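Local coordinates for protein putative hyaluronoglucosaminidase (Clostridium perfringens, PDB 6PWI) that probably acts as a family 84 glycoside hydrolase with hexosaminidase activity, this chain holding the catalytic domain of a longer, probably cell-wall-anchored protein, at residues A[405-411]-A[449-455]. Numbering follows the deposited sequence.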
ATOM      1  N   MET A 405       5.451 -10.349  -0.655  1.00 23.10           N
ATOM      2  CA  MET A 405       5.256  -9.678   0.620  1.00 23.96           C
ATOM      3  C   MET A 405       6.603  -9.273   1.224  1.00 23.76           C
ATOM      4  O   MET A 405       6.750  -9.236   2.447  1.00 23.79           O
ATOM      5  CB  MET A 405       4.505 -10.583   1.604  1.00 25.42           C
ATOM      6  CG  MET A 405       3.100 -10.972   1.170  1.00 26.56           C
ATOM      7  SD  MET A 405       2.403 -12.245   2.261  1.00 30.50           S
ATOM      8  CE  MET A 405       1.342 -11.251   3.303  1.00 30.65           C
ATOM      9  N   GLY A 406       7.578  -8.962   0.362  1.00 22.19           N
ATOM     10  CA  GLY A 406       8.877  -8.514   0.828  1.00 22.70           C
ATOM     11  C   GLY A 406       8.884  -7.020   1.145  1.00 22.64           C
ATOM     12  O   GLY A 406       7.878  -6.341   0.975  1.00 23.53           O
ATOM     13  N   LYS A 407      10.040  -6.518   1.585  1.00 22.07           N
ATOM     14  CA  LYS A 407      10.222  -5.109   1.896  1.00 23.25           C
ATOM     15  C   LYS A 407      10.188  -4.275   0.613  1.00 23.79           C
ATOM     16  O   LYS A 407      10.252  -4.813  -0.491  1.00 23.53           O
ATOM     17  CB  LYS A 407      11.571  -4.934   2.595  1.00 23.75           C
ATOM     18  CG  LYS A 407      12.777  -5.301   1.739  1.00 24.50           C
ATOM     19  CD  LYS A 407      14.025  -5.556   2.542  1.00 25.14           C
ATOM     20  CE  LYS A 407      15.271  -5.552   1.685  1.00 25.66           C
ATOM     21  NZ  LYS A 407      16.491  -5.520   2.522  1.00 25.98           N
ATOM     22  N   GLY A 408      10.119  -2.947   0.777  1.00 23.89           N
ATOM     23  CA  GLY A 408      10.065  -2.020  -0.342  1.00 24.68           C
ATOM     24  C   GLY A 408      11.440  -1.754  -0.951  1.00 25.56           C
ATOM     25  O   GLY A 408      11.972  -0.652  -0.832  1.00 26.54           O
ATOM     26  N   GLU A 409      11.986  -2.769  -1.629  1.00 25.87           N
ATOM     27  CA  GLU A 409      13.289  -2.712  -2.267  1.00 26.41           C
ATOM     28  C   GLU A 409      13.316  -1.675  -3.389  1.00 27.02           C
ATOM     29  O   GLU A 409      14.382  -1.147  -3.699  1.00 27.29           O
ATOM     30  CB  GLU A 409      13.620  -4.065  -2.893  1.00 27.77           C
ATOM     31  CG  GLU A 409      14.364  -5.002  -1.969  1.00 30.23           C
ATOM     32  CD  GLU A 409      14.883  -6.245  -2.671  1.00 32.89           C
ATOM     33  OE1 GLU A 409      14.291  -7.331  -2.462  1.00 32.83           O
ATOM     34  OE2 GLU A 409      15.872  -6.126  -3.439  1.00 34.70           O
ATOM     35  N   MET A 410      12.159  -1.400  -4.009  1.00 26.67           N
ATOM     36  CA  MET A 410      12.112  -0.559  -5.200  1.00 26.92           C
ATOM     37  C   MET A 410      11.931   0.916  -4.838  1.00 27.33           C
ATOM     38  O   MET A 410      11.759   1.745  -5.727  1.00 28.86           O
ATOM     39  CB  MET A 410      10.978  -0.997  -6.133  1.00 25.97           C
ATOM     40  CG  MET A 410      11.194  -2.393  -6.675  1.00 27.54           C
ATOM     41  SD  MET A 410       9.709  -3.134  -7.373  1.00 27.30           S
ATOM     42  CE  MET A 410       9.806  -2.535  -9.062  1.00 26.56           C
ATOM     43  N   LEU A 411      11.986   1.238  -3.538  1.00 26.56           N
ATOM     44  CA  LEU A 411      11.673   2.577  -3.063  1.00 26.17           C
ATOM     45  C   LEU A 411      12.949   3.265  -2.583  1.00 26.35           C
ATOM     46  O   LEU A 411      13.424   2.988  -1.486  1.00 29.14           O
ATOM     47  CB  LEU A 411      10.642   2.469  -1.930  1.00 24.56           C
ATOM     48  CG  LEU A 411       9.368   1.691  -2.260  1.00 24.22           C
ATOM     49  CD1 LEU A 411       8.434   1.644  -1.062  1.00 22.57           C
ATOM     50  CD2 LEU A 411       8.657   2.274  -3.474  1.00 23.26           C
ATOM     51  N   PHE A 449      12.576   6.746   5.226  1.00 26.47           N
ATOM     52  CA  PHE A 449      12.080   5.411   4.934  1.00 26.71           C
ATOM     53  C   PHE A 449      13.171   4.378   5.202  1.00 28.02           C
ATOM     54  O   PHE A 449      14.196   4.343   4.516  1.00 26.77           O
ATOM     55  CB  PHE A 449      11.530   5.280   3.515  1.00 26.26           C
ATOM     56  CG  PHE A 449      10.949   3.920   3.224  1.00 25.92           C
ATOM     57  CD1 PHE A 449       9.815   3.476   3.892  1.00 26.89           C
ATOM     58  CD2 PHE A 449      11.540   3.074   2.299  1.00 26.11           C
ATOM     59  CE1 PHE A 449       9.281   2.222   3.631  1.00 26.08           C
ATOM     60  CE2 PHE A 449      11.005   1.820   2.035  1.00 26.05           C
ATOM     61  CZ  PHE A 449       9.874   1.399   2.697  1.00 26.01           C
ATOM     62  N   ASP A 450      12.913   3.549   6.221  1.00 29.48           N
ATOM     63  CA  ASP A 450      13.768   2.432   6.585  1.00 30.20           C
ATOM     64  C   ASP A 450      13.111   1.131   6.131  1.00 28.58           C
ATOM     65  O   ASP A 450      12.362   0.499   6.867  1.00 27.49           O
ATOM     66  CB  ASP A 450      14.102   2.444   8.076  1.00 33.16           C
ATOM     67  CG  ASP A 450      15.262   1.531   8.416  1.00 35.59           C
ATOM     68  OD1 ASP A 450      15.172   0.323   8.127  1.00 36.93           O
ATOM     69  OD2 ASP A 450      16.254   2.043   8.950  1.00 40.49           O
ATOM     70  N   MET A 451      13.416   0.771   4.887  1.00 28.33           N
ATOM     71  CA  MET A 451      12.996  -0.428   4.187  1.00 29.02           C
ATOM     72  C   MET A 451      12.894  -1.627   5.137  1.00 29.31           C
ATOM     73  O   MET A 451      11.843  -2.262   5.211  1.00 27.94           O
ATOM     74  CB  MET A 451      14.045  -0.681   3.102  1.00 29.51           C
ATOM     75  CG  MET A 451      13.738  -1.775   2.135  1.00 30.14           C
ATOM     76  SD  MET A 451      15.076  -1.847   0.912  1.00 34.25           S
ATOM     77  CE  MET A 451      16.537  -1.921   1.948  1.00 32.11           C
ATOM     78  N   ASP A 452      13.978  -1.929   5.871  1.00 29.53           N
ATOM     79  CA  ASP A 452      14.063  -3.156   6.659  1.00 29.17           C
ATOM     80  C   ASP A 452      13.179  -3.074   7.902  1.00 26.99           C
ATOM     81  O   ASP A 452      12.510  -4.045   8.253  1.00 27.17           O
ATOM     82  CB  ASP A 452      15.512  -3.538   6.991  1.00 31.17           C
ATOM     83  CG  ASP A 452      16.334  -3.970   5.784  1.00 34.59           C
ATOM     84  OD1 ASP A 452      15.729  -4.338   4.761  1.00 37.85           O
ATOM     85  OD2 ASP A 452      17.575  -3.926   5.865  1.00 36.17           O
ATOM     86  N   LYS A 453      13.191  -1.912   8.562  1.00 24.60           N
ATOM     87  CA  LYS A 453      12.522  -1.735   9.840  1.00 23.25           C
ATOM     88  C   LYS A 453      11.019  -1.597   9.609  1.00 23.30           C
ATOM     89  O   LYS A 453      10.215  -2.203  10.314  1.00 23.89           O
ATOM     90  CB  LYS A 453      13.121  -0.532  10.572  1.00 22.52           C
ATOM     91  CG  LYS A 453      12.536  -0.252  11.946  1.00 23.02           C
ATOM     92  CD  LYS A 453      13.325   0.788  12.726  1.00 23.85           C
ATOM     93  CE  LYS A 453      12.504   1.524  13.762  1.00 23.10           C
ATOM     94  NZ  LYS A 453      11.614   0.588  14.486  1.00 24.17           N
ATOM     95  N   SER A 454      10.661  -0.796   8.603  1.00 22.73           N
ATOM     96  CA  SER A 454       9.282  -0.543   8.228  1.00 22.48           C
ATOM     97  C   SER A 454       8.583  -1.857   7.878  1.00 22.18           C
ATOM     98  O   SER A 454       7.481  -2.130   8.342  1.00 21.10           O
ATOM     99  CB  SER A 454       9.243   0.430   7.084  1.00 22.49           C
ATOM    100  OG  SER A 454       7.911   0.648   6.668  1.00 24.10           O
ATOM    101  N   TRP A 455       9.256  -2.674   7.065  1.00 22.69           N
ATOM    102  CA  TRP A 455       8.749  -3.978   6.686  1.00 23.51           C
ATOM    103  C   TRP A 455       8.446  -4.810   7.933  1.00 24.37           C
ATOM    104  O   TRP A 455       7.355  -5.352   8.079  1.00 23.02           O
ATOM    105  CB  TRP A 455       9.756  -4.653   5.759  1.00 23.24           C
ATOM    106  CG  TRP A 455       9.347  -6.000   5.253  1.00 24.47           C
ATOM    107  CD1 TRP A 455       8.179  -6.345   4.634  1.00 24.51           C
ATOM    108  CD2 TRP A 455      10.142  -7.196   5.297  1.00 24.81           C
ATOM    109  NE1 TRP A 455       8.185  -7.671   4.298  1.00 24.02           N
ATOM    110  CE2 TRP A 455       9.377  -8.220   4.692  1.00 24.94           C
ATOM    111  CE3 TRP A 455      11.419  -7.497   5.788  1.00 25.13           C
ATOM    112  CZ2 TRP A 455       9.858  -9.524   4.566  1.00 25.83           C
ATOM    113  CZ3 TRP A 455      11.894  -8.785   5.665  1.00 26.12           C
ATOM    114  CH2 TRP A 455      11.121  -9.781   5.061  1.00 27.03           C
TER
HETATM  115  O   HOH W   1       9.732  -1.795   3.648  1.00 20.98           O
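Lys407 and Trp455 bring the backbones to within 5.1 Å, CA to CA, where an irregular loop runs past the first turn of helix 451-462; Gly408 pairs with Met451 in the register, and a water links Gly408 N to Met451 O. Trp455 lays its indole along the loop: CG sits anti to the backbone N (chi1 -178°), carrying the ring across to Met405, whose O accepts from NE1 at 2.8 Å near the ring plane. Gly406 C and Lys407 N lie over one indole face, and Lys407 CB adds a CH-pi contact 4.0 Å from the centroid of the Trp455 five-membered ring. From there the extended lysine chain passes Met451 CG and delivers NZ to the syn side of Asp452 OD1, a 2.6 Å salt bridge; Glu490 is a second acidic partner. Met451 runs extended to SD, 3.7 Å from Glu409 CA; the bend at chi3 turns CE toward Lys407 NZ. Leu411 CD1 packs obliquely 4.0 Å from Phe449 CE2, while Gly408 O lies at that ring's edge. Asp450 N-caps the helix, OD1 accepting from Lys453 N. The contact ties the loop between the seventh and eighth strands of the (β/α)8 barrel to a helix following the eighth, away from the predicted proton donor Asp299.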